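Local coordinates for SusD superfamily protein (Bacteroides vulgatus ATCC 8482, PDB 3JQ0) that probably binds nutrients, most likely glycans, at the cell surface as a SusD-family protein of the outer membrane, at residues R24-N29 and Y72-K77; R37-G42 and H461-A466; L104-G109 and N165-D170. All blocks are in the same frame, centred on the assembly; numbering follows the deposited sequence. Where two conformers were deposited one is given.

Contact 1: residues R24-N29 and Y72-K77; sequences REKSYN and YGDMYK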
loop_
_atom_site.group_PDB
_atom_site.type_symbol
_atom_site.label_atom_id
_atom_site.label_comp_id
_atom_site.label_asym_id
_atom_site.label_seq_id
_atom_site.Cartn_x
_atom_site.Cartn_y
_atom_site.Cartn_z
ATOM N N ARG A 24 -0.855 -11.372 7.025
ATOM C CA ARG A 24 0.117 -10.489 7.617
ATOM C C ARG A 24 1.561 -10.802 7.175
ATOM O O ARG A 24 2.385 -9.911 6.924
ATOM C CB ARG A 24 0.033 -10.546 9.145
ATOM C CG ARG A 24 1.163 -9.853 9.858
ATOM C CD ARG A 24 0.910 -9.738 11.337
ATOM N NE ARG A 24 0.931 -11.048 11.975
ATOM C CZ ARG A 24 0.386 -11.316 13.141
ATOM N NH1 ARG A 24 -0.156 -10.392 13.906
ATOM N NH2 ARG A 24 0.446 -12.567 13.587
ATOM N N GLU A 25 1.861 -12.086 7.011
ATOM C CA GLU A 25 3.201 -12.442 6.543
ATOM C C GLU A 25 3.505 -11.886 5.178
ATOM O O GLU A 25 4.689 -11.718 4.843
ATOM C CB GLU A 25 3.382 -13.954 6.477
ATOM C CG GLU A 25 3.260 -14.677 7.804
ATOM C CD GLU A 25 3.623 -16.111 7.672
ATOM O OE1 GLU A 25 2.993 -16.847 6.854
ATOM O OE2 GLU A 25 4.598 -16.560 8.309
ATOM N N LYS A 26 2.492 -11.606 4.370
ATOM C CA LYS A 26 2.652 -11.054 3.025
ATOM C C LYS A 26 2.645 -9.531 2.952
ATOM O O LYS A 26 2.723 -8.989 1.866
ATOM C CB LYS A 26 1.598 -11.624 2.078
ATOM C CG LYS A 26 2.084 -12.995 1.480
ATOM C CD LYS A 26 2.817 -13.908 2.373
ATOM C CE LYS A 26 3.426 -15.109 1.729
ATOM N NZ LYS A 26 3.843 -16.126 2.717
ATOM N N SER A 27 2.604 -8.877 4.101
ATOM C CA SER A 27 2.620 -7.393 4.166
ATOM C C SER A 27 3.729 -6.812 3.326
ATOM O O SER A 27 3.507 -5.874 2.547
ATOM C CB SER A 27 2.948 -6.978 5.654
ATOM O OG SER A 27 1.981 -7.215 6.565
ATOM N N TYR A 28 4.939 -7.317 3.546
ATOM C CA TYR A 28 6.088 -6.834 2.820
ATOM C C TYR A 28 5.905 -7.026 1.305
ATOM O O TYR A 28 6.143 -6.108 0.514
ATOM C CB TYR A 28 7.352 -7.523 3.342
ATOM C CG TYR A 28 8.611 -7.117 2.621
ATOM C CD1 TYR A 28 8.944 -5.811 2.437
ATOM C CD2 TYR A 28 9.490 -8.089 2.167
ATOM C CE1 TYR A 28 10.131 -5.451 1.797
ATOM C CE2 TYR A 28 10.653 -7.777 1.546
ATOM C CZ TYR A 28 10.979 -6.431 1.340
ATOM O OH TYR A 28 12.164 -6.097 0.713
ATOM N N ASN A 29 5.485 -8.234 0.896
ATOM C CA ASN A 29 5.219 -8.451 -0.526
ATOM C C ASN A 29 4.165 -7.514 -1.077
ATOM O O ASN A 29 4.302 -7.064 -2.220
ATOM C CB ASN A 29 4.837 -9.889 -0.794
ATOM C CG ASN A 29 5.995 -10.841 -0.803
ATOM O OD1 ASN A 29 7.146 -10.446 -0.784
ATOM N ND2 ASN A 29 5.673 -12.137 -0.867
ATOM N N TYR A 72 4.848 -16.435 -6.988
ATOM C CA TYR A 72 3.591 -15.697 -6.798
ATOM C C TYR A 72 3.498 -15.123 -5.382
ATOM O O TYR A 72 2.405 -15.024 -4.804
ATOM C CB TYR A 72 2.377 -16.565 -7.153
ATOM C CG TYR A 72 2.367 -17.020 -8.589
ATOM C CD1 TYR A 72 2.112 -16.151 -9.643
ATOM C CD2 TYR A 72 2.712 -18.353 -8.904
ATOM C CE1 TYR A 72 2.080 -16.596 -10.950
ATOM C CE2 TYR A 72 2.654 -18.806 -10.227
ATOM C CZ TYR A 72 2.331 -17.926 -11.234
ATOM O OH TYR A 72 2.225 -18.419 -12.514
ATOM N N GLY A 73 4.628 -14.718 -4.828
ATOM C CA GLY A 73 4.628 -14.155 -3.491
ATOM C C GLY A 73 4.184 -15.101 -2.401
ATOM O O GLY A 73 3.777 -14.635 -1.345
ATOM N N ASP A 74 4.246 -16.410 -2.651
ATOM C CA ASP A 74 3.797 -17.426 -1.752
ATOM C C ASP A 74 2.296 -17.309 -1.424
ATOM O O ASP A 74 1.839 -17.747 -0.378
ATOM C CB ASP A 74 4.678 -17.399 -0.517
ATOM C CG ASP A 74 4.559 -18.622 0.264
ATOM O OD1 ASP A 74 4.390 -19.721 -0.317
ATOM O OD2 ASP A 74 4.584 -18.487 1.504
HETATM N N MSE A 75 1.529 -16.723 -2.333
HETATM C CA MSE A 75 0.090 -16.513 -2.063
HETATM C C MSE A 75 -0.785 -17.745 -2.198
HETATM O O MSE A 75 -1.819 -17.832 -1.543
HETATM C CB MSE A 75 -0.425 -15.348 -2.883
HETATM C CG MSE A 75 0.101 -14.014 -2.413
HETATM SE SE MSE A 75 -0.712 -12.533 -3.411
HETATM C CE MSE A 75 0.731 -12.080 -4.535
ATOM N N TYR A 76 -0.359 -18.719 -3.003
ATOM C CA TYR A 76 -1.223 -19.874 -3.235
ATOM C C TYR A 76 -1.426 -20.743 -2.005
ATOM O O TYR A 76 -2.488 -21.312 -1.801
ATOM C CB TYR A 76 -0.783 -20.725 -4.402
ATOM C CG TYR A 76 -1.242 -20.123 -5.712
ATOM C CD1 TYR A 76 -2.533 -20.322 -6.162
ATOM C CD2 TYR A 76 -0.433 -19.319 -6.482
ATOM C CE1 TYR A 76 -3.006 -19.760 -7.359
ATOM C CE2 TYR A 76 -0.888 -18.726 -7.674
ATOM C CZ TYR A 76 -2.154 -18.958 -8.117
ATOM O OH TYR A 76 -2.556 -18.397 -9.290
ATOM N N LYS A 77 -0.443 -20.847 -1.129
ATOM C CA LYS A 77 -0.697 -21.695 0.059
ATOM C C LYS A 77 -1.645 -20.960 1.020
ATOM O O LYS A 77 -2.321 -21.613 1.798
ATOM C CB LYS A 77 0.556 -22.242 0.712
ATOM C CG LYS A 77 1.429 -21.216 1.368
ATOM C CD LYS A 77 2.575 -21.986 2.058
ATOM C CE LYS A 77 3.724 -21.186 2.597
ATOM N NZ LYS A 77 3.248 -20.271 3.646
HETATM O O HOH W 1 2.291 -18.013 2.432
#

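Contact 2: residues R37-G42 and H461-A466; sequences RADIYG and HQYSSA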
loop_
_atom_site.group_PDB
_atom_site.type_symbol
_atom_site.label_atom_id
_atom_site.label_comp_id
_atom_site.label_asym_id
_atom_site.label_seq_id
_atom_site.Cartn_x
_atom_site.Cartn_y
_atom_site.Cartn_z
ATOM N N ARG A 37 8.461 -0.338 -7.901
ATOM C CA ARG A 37 8.737 -0.242 -9.341
ATOM C C ARG A 37 8.478 1.132 -9.953
ATOM O O ARG A 37 8.829 1.350 -11.102
ATOM C CB ARG A 37 7.962 -1.331 -10.097
ATOM C CG ARG A 37 8.451 -2.730 -9.839
ATOM C CD ARG A 37 7.741 -3.795 -10.637
ATOM N NE ARG A 37 8.034 -3.583 -12.047
ATOM C CZ ARG A 37 7.482 -4.272 -13.040
ATOM N NH1 ARG A 37 6.640 -5.249 -12.796
ATOM N NH2 ARG A 37 7.834 -3.992 -14.297
ATOM N N ALA A 38 7.872 2.054 -9.196
ATOM C CA ALA A 38 7.588 3.402 -9.695
ATOM C C ALA A 38 8.785 4.310 -9.430
ATOM O O ALA A 38 9.925 3.869 -9.611
ATOM C CB ALA A 38 6.234 3.900 -9.132
ATOM N N ASP A 39 8.543 5.569 -9.054
ATOM C CA ASP A 39 9.532 6.629 -9.167
ATOM C C ASP A 39 10.067 7.139 -7.823
ATOM O O ASP A 39 10.923 8.040 -7.797
ATOM C CB ASP A 39 8.975 7.799 -9.990
ATOM C CG ASP A 39 7.587 8.283 -9.588
ATOM O OD1 ASP A 39 6.910 7.646 -8.735
ATOM O OD2 ASP A 39 7.169 9.321 -10.180
ATOM N N ILE A 40 9.672 6.554 -6.694
ATOM C CA ILE A 40 10.110 7.057 -5.400
ATOM C C ILE A 40 11.589 6.757 -5.102
ATOM O O ILE A 40 12.284 7.586 -4.513
ATOM C CB ILE A 40 9.187 6.544 -4.278
ATOM C CG1 ILE A 40 7.785 7.139 -4.398
ATOM C CG2 ILE A 40 9.805 6.798 -2.882
ATOM C CD1 ILE A 40 6.723 6.389 -3.611
ATOM N N TYR A 41 12.013 5.559 -5.478
ATOM C CA TYR A 41 13.323 5.043 -5.131
ATOM C C TYR A 41 14.247 5.023 -6.332
ATOM O O TYR A 41 13.868 5.427 -7.418
ATOM C CB TYR A 41 13.234 3.620 -4.508
ATOM C CG TYR A 41 12.211 3.495 -3.419
ATOM C CD1 TYR A 41 12.506 3.780 -2.106
ATOM C CD2 TYR A 41 10.906 3.156 -3.722
ATOM C CE1 TYR A 41 11.542 3.705 -1.125
ATOM C CE2 TYR A 41 9.921 3.092 -2.764
ATOM C CZ TYR A 41 10.243 3.389 -1.424
ATOM O OH TYR A 41 9.309 3.320 -0.421
ATOM N N GLY A 42 15.485 4.555 -6.131
ATOM C CA GLY A 42 16.435 4.361 -7.213
ATOM C C GLY A 42 17.800 4.954 -6.964
ATOM O O GLY A 42 18.761 4.568 -7.640
ATOM N N HIS A 461 4.799 5.266 -17.993
ATOM C CA HIS A 461 5.994 5.734 -18.658
ATOM C C HIS A 461 6.475 7.068 -18.099
ATOM O O HIS A 461 7.663 7.323 -18.062
ATOM C CB HIS A 461 5.726 5.739 -20.149
ATOM C CG HIS A 461 6.921 6.049 -20.993
ATOM N ND1 HIS A 461 8.151 5.463 -20.801
ATOM C CD2 HIS A 461 7.048 6.848 -22.071
ATOM C CE1 HIS A 461 8.986 5.891 -21.720
ATOM N NE2 HIS A 461 8.355 6.760 -22.485
ATOM N N GLN A 462 5.558 7.929 -17.697
ATOM C CA GLN A 462 5.943 9.176 -17.051
ATOM C C GLN A 462 6.643 8.945 -15.732
ATOM O O GLN A 462 7.571 9.689 -15.357
ATOM C CB GLN A 462 4.688 10.056 -16.744
ATOM C CG GLN A 462 4.052 10.703 -17.914
ATOM C CD GLN A 462 2.878 11.595 -17.608
ATOM O OE1 GLN A 462 2.404 12.240 -18.542
ATOM N NE2 GLN A 462 2.369 11.639 -16.383
ATOM N N TYR A 463 6.152 7.951 -14.968
ATOM C CA TYR A 463 6.461 7.834 -13.550
ATOM C C TYR A 463 7.179 6.524 -13.190
ATOM O O TYR A 463 7.196 6.129 -12.040
ATOM C CB TYR A 463 5.198 8.040 -12.749
ATOM C CG TYR A 463 4.552 9.432 -12.939
ATOM C CD1 TYR A 463 5.323 10.585 -12.830
ATOM C CD2 TYR A 463 3.182 9.541 -13.146
ATOM C CE1 TYR A 463 4.746 11.837 -12.963
ATOM C CE2 TYR A 463 2.610 10.769 -13.285
ATOM C CZ TYR A 463 3.379 11.923 -13.173
ATOM O OH TYR A 463 2.795 13.185 -13.297
ATOM N N SER A 464 7.834 5.922 -14.160
ATOM C CA SER A 464 8.671 4.771 -13.932
ATOM C C SER A 464 9.566 4.537 -15.114
ATOM O O SER A 464 9.320 5.057 -16.203
ATOM C CB SER A 464 7.842 3.488 -13.709
ATOM O OG SER A 464 7.429 2.883 -14.929
ATOM N N SER A 465 10.520 3.629 -14.932
ATOM C CA SER A 465 11.405 3.140 -16.001
ATOM C C SER A 465 10.935 1.808 -16.593
ATOM O O SER A 465 11.684 1.189 -17.339
ATOM C CB SER A 465 12.801 3.003 -15.477
ATOM O OG SER A 465 12.806 2.109 -14.371
ATOM N N ALA A 466 9.693 1.412 -16.325
ATOM C CA ALA A 466 9.193 0.149 -16.864
ATOM C C ALA A 466 9.114 0.172 -18.378
ATOM O O ALA A 466 8.922 1.210 -18.989
ATOM C CB ALA A 466 7.834 -0.164 -16.251
HETATM O O HOH W 2 11.032 3.310 -12.087
#

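Contact 3: residues L104-G109 and N165-D170; sequences LGEAYG and NAFGSD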
loop_
_atom_site.group_PDB
_atom_site.type_symbol
_atom_site.label_atom_id
_atom_site.label_comp_id
_atom_site.label_asym_id
_atom_site.label_seq_id
_atom_site.Cartn_x
_atom_site.Cartn_y
_atom_site.Cartn_z
ATOM N N LEU A 104 -17.627 -16.133 6.193
ATOM C CA LEU A 104 -17.679 -16.270 4.752
ATOM C C LEU A 104 -17.395 -14.915 4.097
ATOM O O LEU A 104 -16.668 -14.871 3.093
ATOM C CB LEU A 104 -19.020 -16.853 4.310
ATOM C CG LEU A 104 -19.240 -18.321 4.658
ATOM C CD1 LEU A 104 -20.673 -18.797 4.345
ATOM C CD2 LEU A 104 -18.228 -19.195 3.968
ATOM N N GLY A 105 -17.933 -13.829 4.663
ATOM C CA GLY A 105 -17.643 -12.506 4.107
ATOM C C GLY A 105 -16.144 -12.271 4.108
ATOM O O GLY A 105 -15.552 -11.819 3.101
ATOM N N GLU A 106 -15.493 -12.636 5.207
ATOM C CA GLU A 106 -14.057 -12.470 5.301
ATOM C C GLU A 106 -13.274 -13.365 4.354
ATOM O O GLU A 106 -12.296 -12.894 3.719
ATOM C CB GLU A 106 -13.585 -12.672 6.731
ATOM C CG GLU A 106 -14.160 -11.701 7.735
ATOM C CD GLU A 106 -13.536 -11.852 9.090
ATOM O OE1 GLU A 106 -13.525 -12.968 9.599
ATOM O OE2 GLU A 106 -13.076 -10.836 9.714
ATOM N N ALA A 107 -13.654 -14.640 4.260
ATOM C CA ALA A 107 -12.896 -15.589 3.479
ATOM C C ALA A 107 -13.006 -15.306 1.972
ATOM O O ALA A 107 -11.998 -15.271 1.253
ATOM C CB ALA A 107 -13.310 -17.018 3.820
ATOM N N TYR A 108 -14.235 -15.089 1.500
ATOM C CA TYR A 108 -14.411 -14.719 0.080
ATOM C C TYR A 108 -13.666 -13.397 -0.211
ATOM O O TYR A 108 -13.075 -13.246 -1.292
ATOM C CB TYR A 108 -15.889 -14.621 -0.252
ATOM C CG TYR A 108 -16.597 -15.935 -0.470
ATOM C CD1 TYR A 108 -16.227 -16.774 -1.487
ATOM C CD2 TYR A 108 -17.644 -16.329 0.362
ATOM C CE1 TYR A 108 -16.887 -17.979 -1.724
ATOM C CE2 TYR A 108 -18.322 -17.535 0.138
ATOM C CZ TYR A 108 -17.929 -18.340 -0.893
ATOM O OH TYR A 108 -18.602 -19.530 -1.125
ATOM N N GLY A 109 -13.728 -12.434 0.707
ATOM C CA GLY A 109 -13.071 -11.139 0.487
ATOM C C GLY A 109 -11.557 -11.301 0.400
ATOM O O GLY A 109 -10.921 -10.747 -0.508
ATOM N N ASN A 165 -22.459 -10.253 -0.171
ATOM C CA ASN A 165 -23.743 -10.874 0.142
ATOM C C ASN A 165 -23.746 -11.536 1.504
ATOM O O ASN A 165 -24.724 -11.468 2.239
ATOM C CB ASN A 165 -24.106 -11.886 -0.936
ATOM C CG ASN A 165 -24.581 -11.262 -2.214
ATOM O OD1 ASN A 165 -24.783 -10.040 -2.284
ATOM N ND2 ASN A 165 -24.716 -12.089 -3.261
ATOM N N ALA A 166 -22.633 -12.169 1.861
ATOM C CA ALA A 166 -22.502 -12.798 3.194
ATOM C C ALA A 166 -22.527 -11.724 4.307
ATOM O O ALA A 166 -23.195 -11.909 5.317
ATOM C CB ALA A 166 -21.224 -13.622 3.281
ATOM N N PHE A 167 -21.784 -10.626 4.145
ATOM C CA PHE A 167 -21.790 -9.591 5.184
ATOM C C PHE A 167 -23.155 -8.904 5.248
ATOM O O PHE A 167 -23.564 -8.481 6.350
ATOM C CB PHE A 167 -20.729 -8.546 4.874
ATOM C CG PHE A 167 -19.297 -8.944 5.169
ATOM C CD1 PHE A 167 -18.915 -9.378 6.424
ATOM C CD2 PHE A 167 -18.324 -8.803 4.202
ATOM C CE1 PHE A 167 -17.588 -9.650 6.709
ATOM C CE2 PHE A 167 -16.996 -9.075 4.493
ATOM C CZ PHE A 167 -16.634 -9.482 5.752
ATOM N N GLY A 168 -23.790 -8.710 4.105
ATOM C CA GLY A 168 -25.012 -7.931 4.088
ATOM C C GLY A 168 -24.794 -6.497 4.557
ATOM O O GLY A 168 -23.760 -5.873 4.313
ATOM N N SER A 169 -25.796 -6.107 5.323
ATOM C CA SER A 169 -25.853 -4.829 5.926
ATOM C C SER A 169 -25.014 -4.718 7.198
ATOM O O SER A 169 -25.030 -3.677 7.840
ATOM C CB SER A 169 -27.302 -4.463 6.231
ATOM O OG SER A 169 -27.965 -5.457 6.984
ATOM N N ASP A 170 -24.279 -5.770 7.575
ATOM C CA ASP A 170 -23.399 -5.696 8.746
ATOM C C ASP A 170 -22.030 -5.162 8.332
ATOM O O ASP A 170 -21.162 -5.920 7.882
ATOM C CB ASP A 170 -23.249 -7.061 9.388
ATOM C CG ASP A 170 -22.373 -7.052 10.633
ATOM O OD1 ASP A 170 -21.990 -5.956 11.087
ATOM O OD2 ASP A 170 -22.093 -8.154 11.182
#

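Contact 1: residues R24-N29 and Y72-K77
Lys26 and Asp74 carry the charged part of this contact, their side chains crossing at about a right angle. Lys26 is bent about its CB-CG bond (chi2 39°) and its ammonium reaches the carboxylate, NZ lying 2.8 Å from Asp74 OD2. It comes in on the anti side of that oxygen, 23° out of the carboxylate plane. Asp74 has CG anti to its backbone N, and the same OD2 also takes a salt bridge from Lys77, with Lys77 NZ 3.1 Å away. One oxygen thus sits between two ammonium groups, whose mutual repulsion it would be expected to offset; Lys26 NZ and Lys77 NZ are 4.3 Å apart. Asp74 and Lys77 were each modelled in two conformers, so this network describes only one of their states.

Two side chains of 24-29 approach Gly73 O. The carbon Lys26 CE lies against Gly73 O at 3.1 Å, and Asn29 ND2 gives Gly73 O a weak, bent hydrogen bond at 3.2 Å, with an N-H...O angle of 128°. Tyr72, Gly73 and Asp74 all have positive phi, forming the turn that presents this carbonyl and leads into helix 75-91.

Apolar contact is slight: Lys26 CG comes within 4.5 Å of CG of Met75, a selenomethionine that packs further on Leu114 and Leu118 of helix 97-122.

The whole is a salt-bridge network backed by a weak amide-to-carbonyl bond. It joins the break between helices 9-25 and 27-34 to the start of helix 75-91, in the helical part of a fold consistent with the TPR-like scaffold of SusD proteins.

Contact 2: residues R37-G42 and H461-A466
With CG between its backbone N and carbonyl carbon (chi1 49°), Asp39 sets its carboxylate alongside Tyr463, whose own CG lies anti to the carbonyl carbon and beside the N; the two side chains point the same way. Just beyond Tyr463 the chain makes an ST turn at Ser464, and the loop of 37-42 runs past this turn before it enters strand 41-43.

The Asp39 carboxylate is turned 48° from the Tyr463 ring plane. Its OD2 meets the base of the ring obliquely, 3.5 Å from Tyr463 CD1 and equally near CB. That oxygen has its charged partner in Arg448 of helix 448-455, which probably favours the ionised carboxylate in this buried place. The far end of the ring is held elsewhere, Tyr463 OH bonding to Glu432 and Lys424.

Backbone carbonyls pack against CB atoms, with no direct hydrogen bond between the segments. Tyr463 O is 3.2 Å from Asp39 CB, and Ser464 CB packs 3.5 Å from Arg37 O. A water bridges the two segments instead: it accepts from Ser465 N at 2.9 Å and sits 2.8 Å from Ala38 O, to which it can donate.

Arg37 runs alongside the turn, with its NH2 4.3 Å from Ala466 CB. Its guanidinium is committed beyond the contact, to Asn60 and to the carbonyls of Arg470 and Leu472, while Trp449 packs against both Arg37 and Ala466.

Ser464 OG grips the turn in two ways, bonding to Val460 O in the helix behind it and accepting from Ala466 N at 3.0 Å, nearly straight at 162°.

Contact 3: residues L104-G109 and N165-D170
Phe167 lays one face of its ring flat over the backbone of Gly105. With CG anti to its carbonyl carbon (chi1 -76°), the ring swings from the end of helix 149-167 across to helix 97-122. Gly105 CA stands 3.6 Å from the ring centroid and only 14° off the ring normal, a clear CH-pi contact. Phe167 CZ comes to 3.3 Å from Gly105 C, so the far end of the ring lies close to the Gly105-Glu106 peptide as well.

Glu106 crosses the ring at about a right angle, its carboxylate plane 81° from that of the phenyl. The touching part is aliphatic, Glu106 CG to Phe167 CZ at 3.9 Å; its OE1 bonds to Asn16. Ala166 fills the next place, with its CB 3.6 Å from Gly105 N and 4.0 Å from Leu104 CB. Tyr102, about a turn earlier on helix 97-122, meets the Phe167 ring edge-to-face.

Replacing Phe167 with an alanine would probably leave the Gly105 backbone without its aromatic cover and open a gap between the two helices.

Between the two segments the contact rests on shape and dispersion, though one turn back Ser163 OG hydrogen-bonds to Gly105 O. Lacking a CB, which would lie 2.6 Å from Phe167 CD1, Gly105 lets the ring rest directly on the main chain, and the small Ala166 lets the backbones come close.

Contacts 1 and 3 lie in the N-terminal helical region and succeed each other along the chain, linked by helix 75-91 leading to helix 97-122. Contact 2 instead joins segments more than 400 residues apart, one leading into a strand and one partly helical, enclosing contact 3 in the chain between them; those two lie on opposite sides of the chain's centre, about 36 Å between centres. The chemistry varies accordingly. Contact 1 is only partly buried and relies on charges, while contact 3 is a buried helix-helix interface with no hydrogen bond between its two segments. Contact 2, also buried, mixes van der Waals packing with a water bridge, its polar groups satisfied mostly by residues around it.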